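Local coordinates for protein ectoine dioxygenase (Sphingopyxis alaskensis, PDB 4MHR) that catalyses the iron(II)- and 2-oxoglutarate-dependent hydroxylation of L-ectoine to 5-hydroxyectoine, a compatible solute that protects cells from extreme osmotic stress, at residues K71-L76 with S136-K141; A81-D86 with H104-V109; F149-D154 with E223-L228. All coordinates share one frame; numbering follows the deposited sequence.

Interaction 1 (K71-L76 with S136-K141); sequences KAAGNL and SRLNYK
Helix 63-78 packs on the major antiparallel sheet of the cupin fold by closing over Leu138 of strand 131-141, with Ala73 and Leu76 as the touching residues of the helix. Leu138 points its side chain at the helix and carries the contact from the strand. Its CG stands anti to the backbone N (chi1 169°), and both methyls of the fork reach Ala73: CB of Ala73 lies 3.9 Å from CD2 of Leu138 and 4.0 Å from CD1. The same CD2 also approaches the helix backbone, 3.8 Å from O of Ala73. One turn further on, CB of Leu76 meets this methyl, CD2 of Leu138, at 4.1 Å. Leu176 touches both Ala73 and Leu138, and Ile103 adds to the apolar surroundings of Leu138. The strand itself is held by backbone hydrogen bonds to its neighbours 97-101 and 264-273, and at its end Lys141, a 2-oxoglutarate-binding residue, here without the cosubstrate, gives its NZ to the carbonyls of Gly184 and Asn256. With a small alanine at the closest backbone approach and only apolar contacts between side chains, helix and sheet are joined here by dispersion forces and burial of hydrocarbon.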
loop_
_atom_site.group_PDB
_atom_site.type_symbol
_atom_site.label_atom_id
_atom_site.label_comp_id
_atom_site.label_asym_id
_atom_site.label_seq_id
_atom_site.Cartn_x
_atom_site.Cartn_y
_atom_site.Cartn_z
ATOM N N LYS A 71 -16.970 7.887 -8.712
ATOM C CA LYS A 71 -18.170 8.537 -8.122
ATOM C C LYS A 71 -18.262 8.290 -6.637
ATOM O O LYS A 71 -18.358 9.264 -5.865
ATOM C CB LYS A 71 -19.451 8.028 -8.813
ATOM C CG LYS A 71 -20.740 8.792 -8.445
ATOM C CD LYS A 71 -21.893 7.863 -7.990
ATOM C CE LYS A 71 -21.529 7.097 -6.702
ATOM N NZ LYS A 71 -22.595 6.259 -6.080
ATOM N N ALA A 72 -18.118 7.024 -6.197
ATOM C CA ALA A 72 -18.096 6.744 -4.786
ATOM C C ALA A 72 -17.005 7.504 -4.074
ATOM O O ALA A 72 -17.264 8.099 -3.003
ATOM C CB ALA A 72 -18.006 5.259 -4.462
ATOM N N ALA A 73 -15.780 7.505 -4.625
ATOM C CA ALA A 73 -14.693 8.180 -3.937
ATOM C C ALA A 73 -14.999 9.681 -3.885
ATOM O O ALA A 73 -14.724 10.314 -2.890
ATOM C CB ALA A 73 -13.330 7.971 -4.637
ATOM N N GLY A 74 -15.378 10.254 -5.024
ATOM C CA GLY A 74 -15.739 11.704 -5.106
ATOM C C GLY A 74 -16.765 12.139 -4.051
ATOM O O GLY A 74 -16.632 13.213 -3.445
ATOM N N ASN A 75 -17.752 11.278 -3.804
ATOM C CA ASN A 75 -18.803 11.509 -2.816
ATOM C C ASN A 75 -18.275 11.429 -1.426
ATOM O O ASN A 75 -18.706 12.181 -0.547
ATOM C CB ASN A 75 -19.924 10.477 -2.948
ATOM C CG ASN A 75 -20.823 10.738 -4.116
ATOM O OD1 ASN A 75 -20.880 11.849 -4.653
ATOM N ND2 ASN A 75 -21.533 9.699 -4.543
ATOM N N LEU A 76 -17.339 10.511 -1.182
ATOM C CA LEU A 76 -16.729 10.427 0.146
ATOM C C LEU A 76 -15.903 11.677 0.466
ATOM O O LEU A 76 -15.918 12.170 1.591
ATOM C CB LEU A 76 -15.878 9.167 0.275
ATOM C CG LEU A 76 -16.671 7.841 0.301
ATOM C CD1 LEU A 76 -15.818 6.660 -0.141
ATOM C CD2 LEU A 76 -17.225 7.560 1.678
ATOM N N SER A 136 -6.655 0.618 5.385
ATOM C CA SER A 136 -7.096 1.140 4.091
ATOM C C SER A 136 -7.136 2.661 4.108
ATOM O O SER A 136 -7.232 3.282 5.195
ATOM C CB SER A 136 -8.445 0.594 3.701
ATOM O OG SER A 136 -9.509 1.057 4.516
ATOM N N ARG A 137 -7.030 3.290 2.936
ATOM C CA ARG A 137 -7.089 4.778 2.911
ATOM C C ARG A 137 -7.551 5.185 1.570
ATOM O O ARG A 137 -7.082 4.605 0.579
ATOM C CB ARG A 137 -5.753 5.505 3.004
ATOM C CG ARG A 137 -4.727 5.103 3.967
ATOM C CD ARG A 137 -3.347 5.580 3.495
ATOM N NE ARG A 137 -3.222 7.021 3.545
ATOM C CZ ARG A 137 -2.221 7.694 4.124
ATOM N NH1 ARG A 137 -1.208 7.067 4.723
ATOM N NH2 ARG A 137 -2.239 9.023 4.096
ATOM N N LEU A 138 -8.377 6.223 1.538
ATOM C CA LEU A 138 -8.706 6.952 0.322
ATOM C C LEU A 138 -7.885 8.229 0.386
ATOM O O LEU A 138 -7.934 9.019 1.375
ATOM C CB LEU A 138 -10.183 7.194 0.157
ATOM C CG LEU A 138 -10.566 8.179 -0.976
ATOM C CD1 LEU A 138 -10.097 7.791 -2.347
ATOM C CD2 LEU A 138 -12.054 8.453 -0.986
ATOM N N ASN A 139 -7.047 8.382 -0.629
ATOM C CA ASN A 139 -6.128 9.523 -0.728
ATOM C C ASN A 139 -6.476 10.464 -1.864
ATOM O O ASN A 139 -6.819 10.007 -2.965
ATOM C CB ASN A 139 -4.728 9.039 -0.981
ATOM C CG ASN A 139 -4.231 8.138 0.108
ATOM O OD1 ASN A 139 -3.779 6.990 -0.126
ATOM N ND2 ASN A 139 -4.305 8.639 1.320
ATOM N N TYR A 140 -6.311 11.759 -1.595
ATOM C CA TYR A 140 -6.493 12.841 -2.576
ATOM C C TYR A 140 -5.386 13.844 -2.424
ATOM O O TYR A 140 -5.145 14.387 -1.330
ATOM C CB TYR A 140 -7.768 13.541 -2.337
ATOM C CG TYR A 140 -7.981 14.695 -3.273
ATOM C CD1 TYR A 140 -7.666 16.027 -2.891
ATOM C CD2 TYR A 140 -8.477 14.470 -4.527
ATOM C CE1 TYR A 140 -7.876 17.067 -3.766
ATOM C CE2 TYR A 140 -8.673 15.499 -5.408
ATOM C CZ TYR A 140 -8.397 16.771 -5.027
ATOM O OH TYR A 140 -8.639 17.737 -5.930
ATOM N N LYS A 141 -4.664 14.064 -3.501
ATOM C CA LYS A 141 -3.486 14.958 -3.491
ATOM C C LYS A 141 -3.847 15.998 -4.558
ATOM O O LYS A 141 -3.911 15.652 -5.764
ATOM C CB LYS A 141 -2.226 14.189 -3.883
ATOM C CG LYS A 141 -1.031 15.019 -4.370
ATOM C CD LYS A 141 -0.042 14.192 -5.197
ATOM C CE LYS A 141 1.398 14.582 -4.922
ATOM N NZ LYS A 141 2.301 13.401 -5.096
#

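Interaction 2 (A81-D86 with H104-V109); sequences AALDAD and HAQSPV
Leu83 and Gln106 meet with their side chains crossing at about a right angle, in the place where the loop after helix 63-78 passes the end of the short helix 103-106. The side chain of Gln106 sets out toward the loop: its CG lies beside the backbone N (chi1 -59°), and the extended chain beyond carries the terminal amide up to the backbone of Leu83 and Asp84. The leucine fork comes across the glutamine stem, its CD2 being 3.8 Å from CB of Gln106 and 3.9 Å from CD of Gln106. Further out, the amide group ends next to the peptide joining the two loop residues, but which of its two ends faces the backbone N of Asp84 is doubtful. Ile100 of strand 97-101 touches both Leu83 and Gln106, so the crossing lies against that strand, next to the outermost strand 88-90. Asp84 turns its carboxylate away from the glutamine and forward along its own loop. There OD1 of Asp84 accepts from N of Asp86 at 2.7 Å, with an N-H...O angle of 152°, forming an Asx turn; the backbone O of Asp84 is bonded in addition by OG1 of Thr87. The contact thus joins a hydrocarbon crossing to a polar amide end at the surface, while the Asx turn and the Thr87 bond brace the loop just before strand 88-90.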
loop_
_atom_site.group_PDB
_atom_site.type_symbol
_atom_site.label_atom_id
_atom_site.label_comp_id
_atom_site.label_asym_id
_atom_site.label_seq_id
_atom_site.Cartn_x
_atom_site.Cartn_y
_atom_site.Cartn_z
ATOM N N ALA A 81 -19.533 13.585 6.055
ATOM C CA ALA A 81 -20.193 13.897 7.330
ATOM C C ALA A 81 -20.623 12.646 8.040
ATOM O O ALA A 81 -20.669 12.618 9.272
ATOM C CB ALA A 81 -21.378 14.851 7.139
ATOM N N ALA A 82 -20.912 11.594 7.277
ATOM C CA ALA A 82 -21.259 10.287 7.881
ATOM C C ALA A 82 -20.039 9.554 8.434
ATOM O O ALA A 82 -20.171 8.588 9.198
ATOM C CB ALA A 82 -21.993 9.401 6.886
ATOM N N LEU A 83 -18.845 10.009 8.085
ATOM C CA LEU A 83 -17.640 9.256 8.467
ATOM C C LEU A 83 -17.237 9.558 9.903
ATOM O O LEU A 83 -17.567 10.611 10.432
ATOM C CB LEU A 83 -16.477 9.610 7.517
ATOM C CG LEU A 83 -16.867 9.343 6.053
ATOM C CD1 LEU A 83 -15.888 9.978 5.092
ATOM C CD2 LEU A 83 -16.981 7.837 5.796
ATOM N N ASP A 84 -16.497 8.652 10.521
ATOM C CA ASP A 84 -15.834 8.932 11.775
ATOM C C ASP A 84 -14.755 10.005 11.595
ATOM O O ASP A 84 -13.804 9.826 10.818
ATOM C CB ASP A 84 -15.267 7.628 12.304
ATOM C CG ASP A 84 -14.614 7.772 13.620
ATOM O OD1 ASP A 84 -14.046 8.862 13.942
ATOM O OD2 ASP A 84 -14.692 6.781 14.365
ATOM N N ALA A 85 -14.876 11.116 12.340
ATOM C CA ALA A 85 -13.931 12.234 12.270
ATOM C C ALA A 85 -12.508 11.853 12.572
ATOM O O ALA A 85 -11.581 12.513 12.079
ATOM C CB ALA A 85 -14.334 13.371 13.237
ATOM N N ASP A 86 -12.320 10.826 13.399
ATOM C CA ASP A 86 -10.985 10.439 13.794
ATOM C C ASP A 86 -10.275 9.829 12.599
ATOM O O ASP A 86 -9.073 9.695 12.652
ATOM C CB ASP A 86 -10.977 9.384 14.903
ATOM C CG ASP A 86 -11.609 9.883 16.180
ATOM O OD1 ASP A 86 -11.659 11.116 16.390
ATOM O OD2 ASP A 86 -12.057 9.036 16.964
ATOM N N HIS A 104 -12.486 0.734 3.945
ATOM C CA HIS A 104 -13.040 -0.566 3.722
ATOM C C HIS A 104 -14.117 -0.862 4.782
ATOM O O HIS A 104 -14.958 -1.697 4.548
ATOM C CB HIS A 104 -11.932 -1.636 3.757
ATOM C CG HIS A 104 -11.400 -1.889 5.132
ATOM N ND1 HIS A 104 -10.639 -0.979 5.824
ATOM C CD2 HIS A 104 -11.573 -2.936 5.972
ATOM C CE1 HIS A 104 -10.327 -1.466 7.008
ATOM N NE2 HIS A 104 -10.872 -2.657 7.114
ATOM N N ALA A 105 -14.054 -0.188 5.939
ATOM C CA ALA A 105 -15.033 -0.400 7.012
ATOM C C ALA A 105 -16.192 0.606 6.917
ATOM O O ALA A 105 -17.275 0.255 7.272
ATOM C CB ALA A 105 -14.382 -0.333 8.376
ATOM N N GLN A 106 -15.984 1.794 6.338
ATOM C CA GLN A 106 -16.977 2.862 6.344
ATOM C C GLN A 106 -17.758 2.996 5.066
ATOM O O GLN A 106 -18.759 3.671 5.049
ATOM C CB GLN A 106 -16.264 4.175 6.591
ATOM C CG GLN A 106 -15.491 4.221 7.901
ATOM C CD GLN A 106 -14.933 5.591 8.196
ATOM O OE1 GLN A 106 -13.804 5.975 7.779
ATOM N NE2 GLN A 106 -15.692 6.355 8.933
ATOM N N SER A 107 -17.291 2.392 3.964
ATOM C CA SER A 107 -17.886 2.574 2.649
ATOM C C SER A 107 -18.175 1.168 2.069
ATOM O O SER A 107 -17.245 0.366 1.937
ATOM C CB SER A 107 -16.912 3.290 1.700
ATOM O OG SER A 107 -17.385 3.226 0.353
ATOM N N PRO A 108 -19.457 0.855 1.792
ATOM C CA PRO A 108 -19.851 -0.410 1.218
ATOM C C PRO A 108 -19.197 -0.673 -0.145
ATOM O O PRO A 108 -18.884 -1.812 -0.456
ATOM C CB PRO A 108 -21.396 -0.276 1.082
ATOM C CG PRO A 108 -21.787 0.610 2.221
ATOM C CD PRO A 108 -20.606 1.566 2.401
ATOM N N VAL A 109 -19.044 0.348 -0.969
ATOM C CA VAL A 109 -18.341 0.197 -2.244
ATOM C C VAL A 109 -16.859 -0.215 -2.029
ATOM O O VAL A 109 -16.377 -1.137 -2.690
ATOM C CB VAL A 109 -18.384 1.521 -3.015
ATOM C CG1 VAL A 109 -17.535 1.472 -4.271
ATOM C CG2 VAL A 109 -19.830 1.908 -3.381
#

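Interaction 3 (F149-D154 with E223-L228); sequences FYWHSD and ESLAEL
Leu225 of helix 222-232 sets its fork against Trp151 and the hydroxyl end of Tyr150 on strand 149-152, the strand that leads into the iron site of this cupin-fold dioxygenase, a facial triad of two histidines and one carboxylate. Its two methyls divide the work. CD2 of Leu225 sits 3.8 Å from CB of Trp151, at the root of the indole, whereas CD1 of Leu225 reaches CD1 of Trp151 at 3.9 Å and the phenolic OH of Tyr150 at 3.8 Å. Both aromatic side chains meet the leucine at a slant. They also pack on each other: CD1 of Trp151 lies 4.0 Å above one face of the Tyr150 ring, offset toward its rim. The tyrosine CG stands anti to the backbone N (chi1 -167°), which sends the ring's far end to the helix. Around this group, Ile189 and Ile234 touch Trp151, Val219 touches Tyr150, and Met252 lies against Leu225. His152 points away from the helix. It and Asp154 belong, with His253, to the iron-binding triad, here in its metal-free form. The imidazole is oriented by the strand itself: ND1 of His152 donates to O of Tyr150 at 2.9 Å, in the carbonyl plane, with an N-H...O angle of 154°.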
loop_
_atom_site.group_PDB
_atom_site.type_symbol
_atom_site.label_atom_id
_atom_site.label_comp_id
_atom_site.label_asym_id
_atom_site.label_seq_id
_atom_site.Cartn_x
_atom_site.Cartn_y
_atom_site.Cartn_z
ATOM N N PHE A 149 5.845 12.864 -0.570
ATOM C CA PHE A 149 5.844 11.838 0.462
ATOM C C PHE A 149 7.195 11.212 0.464
ATOM O O PHE A 149 7.619 10.528 -0.522
ATOM C CB PHE A 149 4.647 10.887 0.218
ATOM C CG PHE A 149 3.357 11.591 0.468
ATOM C CD1 PHE A 149 3.095 12.120 1.767
ATOM C CD2 PHE A 149 2.481 11.919 -0.572
ATOM C CE1 PHE A 149 1.957 12.890 2.017
ATOM C CE2 PHE A 149 1.325 12.679 -0.317
ATOM C CZ PHE A 149 1.067 13.156 0.974
ATOM N N TYR A 150 7.934 11.447 1.533
ATOM C CA TYR A 150 9.345 11.101 1.499
ATOM C C TYR A 150 9.473 9.535 1.605
ATOM O O TYR A 150 8.594 8.891 2.098
ATOM C CB TYR A 150 10.093 11.754 2.636
ATOM C CG TYR A 150 11.567 11.702 2.490
ATOM C CD1 TYR A 150 12.241 12.518 1.553
ATOM C CD2 TYR A 150 12.347 10.843 3.290
ATOM C CE1 TYR A 150 13.629 12.480 1.470
ATOM C CE2 TYR A 150 13.718 10.775 3.147
ATOM C CZ TYR A 150 14.362 11.628 2.261
ATOM O OH TYR A 150 15.752 11.553 2.187
ATOM N N TRP A 151 10.568 9.017 1.100
ATOM C CA TRP A 151 10.917 7.597 1.085
ATOM C C TRP A 151 10.668 6.904 2.418
ATOM O O TRP A 151 11.134 7.376 3.465
ATOM C CB TRP A 151 12.398 7.444 0.762
ATOM C CG TRP A 151 12.794 7.994 -0.561
ATOM C CD1 TRP A 151 13.539 9.107 -0.782
ATOM C CD2 TRP A 151 12.481 7.461 -1.863
ATOM N NE1 TRP A 151 13.702 9.334 -2.123
ATOM C CE2 TRP A 151 13.102 8.313 -2.823
ATOM C CE3 TRP A 151 11.783 6.312 -2.324
ATOM C CZ2 TRP A 151 12.990 8.097 -4.232
ATOM C CZ3 TRP A 151 11.688 6.086 -3.725
ATOM C CH2 TRP A 151 12.304 6.984 -4.660
ATOM N N HIS A 152 9.990 5.759 2.343
ATOM C CA HIS A 152 9.867 4.870 3.481
ATOM C C HIS A 152 9.475 3.466 2.976
ATOM O O HIS A 152 9.025 3.257 1.799
ATOM C CB HIS A 152 8.777 5.391 4.466
ATOM C CG HIS A 152 7.429 5.528 3.818
ATOM N ND1 HIS A 152 7.193 6.430 2.789
ATOM C CD2 HIS A 152 6.288 4.805 3.948
ATOM C CE1 HIS A 152 5.948 6.302 2.353
ATOM N NE2 HIS A 152 5.376 5.322 3.039
ATOM N N SER A 153 9.717 2.533 3.878
ATOM C CA SER A 153 9.219 1.176 3.817
ATOM C C SER A 153 8.047 1.097 4.779
ATOM O O SER A 153 8.210 1.275 5.952
ATOM C CB SER A 153 10.277 0.205 4.298
ATOM O OG SER A 153 9.620 -1.079 4.612
ATOM N N ASP A 154 6.876 0.801 4.309
ATOM C CA ASP A 154 5.746 0.605 5.218
ATOM C C ASP A 154 6.036 -0.426 6.284
ATOM O O ASP A 154 5.613 -0.260 7.435
ATOM C CB ASP A 154 4.528 0.113 4.428
ATOM C CG ASP A 154 3.977 1.175 3.458
ATOM O OD1 ASP A 154 4.082 2.376 3.753
ATOM O OD2 ASP A 154 3.414 0.775 2.427
ATOM N N GLU A 223 22.409 8.194 2.801
ATOM C CA GLU A 223 23.469 7.382 2.168
ATOM C C GLU A 223 22.941 6.004 1.770
ATOM O O GLU A 223 23.298 5.425 0.720
ATOM C CB GLU A 223 24.621 7.204 3.178
ATOM C CG GLU A 223 24.950 8.495 3.953
ATOM C CD GLU A 223 24.223 8.673 5.322
ATOM O OE1 GLU A 223 23.187 9.404 5.378
ATOM O OE2 GLU A 223 24.712 8.127 6.359
ATOM N N SER A 224 22.139 5.416 2.645
ATOM C CA SER A 224 21.614 4.092 2.271
ATOM C C SER A 224 20.606 4.239 1.112
ATOM O O SER A 224 20.644 3.425 0.222
ATOM C CB SER A 224 20.950 3.363 3.442
ATOM O OG SER A 224 21.562 3.593 4.700
ATOM N N LEU A 225 19.761 5.280 1.099
ATOM C CA LEU A 225 18.879 5.534 -0.062
ATOM C C LEU A 225 19.658 5.751 -1.365
ATOM O O LEU A 225 19.294 5.146 -2.373
ATOM C CB LEU A 225 17.928 6.675 0.186
ATOM C CG LEU A 225 16.896 6.495 1.286
ATOM C CD1 LEU A 225 16.366 7.867 1.658
ATOM C CD2 LEU A 225 15.731 5.567 0.877
ATOM N N ALA A 226 20.771 6.524 -1.328
ATOM C CA ALA A 226 21.618 6.682 -2.499
ATOM C C ALA A 226 22.187 5.368 -2.919
ATOM O O ALA A 226 22.241 5.083 -4.085
ATOM C CB ALA A 226 22.768 7.746 -2.297
ATOM N N GLU A 227 22.603 4.535 -1.967
ATOM C CA GLU A 227 23.129 3.242 -2.332
ATOM C C GLU A 227 22.039 2.337 -2.983
ATOM O O GLU A 227 22.285 1.717 -3.995
ATOM C CB GLU A 227 23.762 2.595 -1.097
ATOM C CG GLU A 227 24.329 1.201 -1.329
ATOM C CD GLU A 227 25.376 1.124 -2.441
ATOM O OE1 GLU A 227 26.190 2.070 -2.588
ATOM O OE2 GLU A 227 25.393 0.091 -3.165
ATOM N N LEU A 228 20.850 2.255 -2.388
ATOM C CA LEU A 228 19.748 1.486 -3.027
ATOM C C LEU A 228 19.413 1.966 -4.447
ATOM O O LEU A 228 19.320 1.188 -5.383
ATOM C CB LEU A 228 18.506 1.536 -2.116
ATOM C CG LEU A 228 18.693 0.695 -0.853
ATOM C CD1 LEU A 228 17.538 0.972 0.048
ATOM C CD2 LEU A 228 18.706 -0.789 -1.190
#

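Interactions 1 and 2 are neighbours, their centres about 11 Å apart, and interaction 2 is nested along the chain inside the loop that interaction 1 closes. They touch directly: OG of Ser136 probably hydrogen-bonds ND1 of His104, Leu76 packs on Ser107, and Ala72 packs on Val109. Helix 63-78, the loop following it and helices 103-106 and 108-115 thereby form one block beside strand 131-141. Interaction 3, between helix 222-232 and the small sheet, follows later, its centre about 27 Å from that of interaction 1 and 32 Å from that of interaction 2, across the chain's centre from the latter. Strands 131-141 and 149-152 are consecutive and bring Lys141 for 2-oxoglutarate together with His152 and Asp154 for iron.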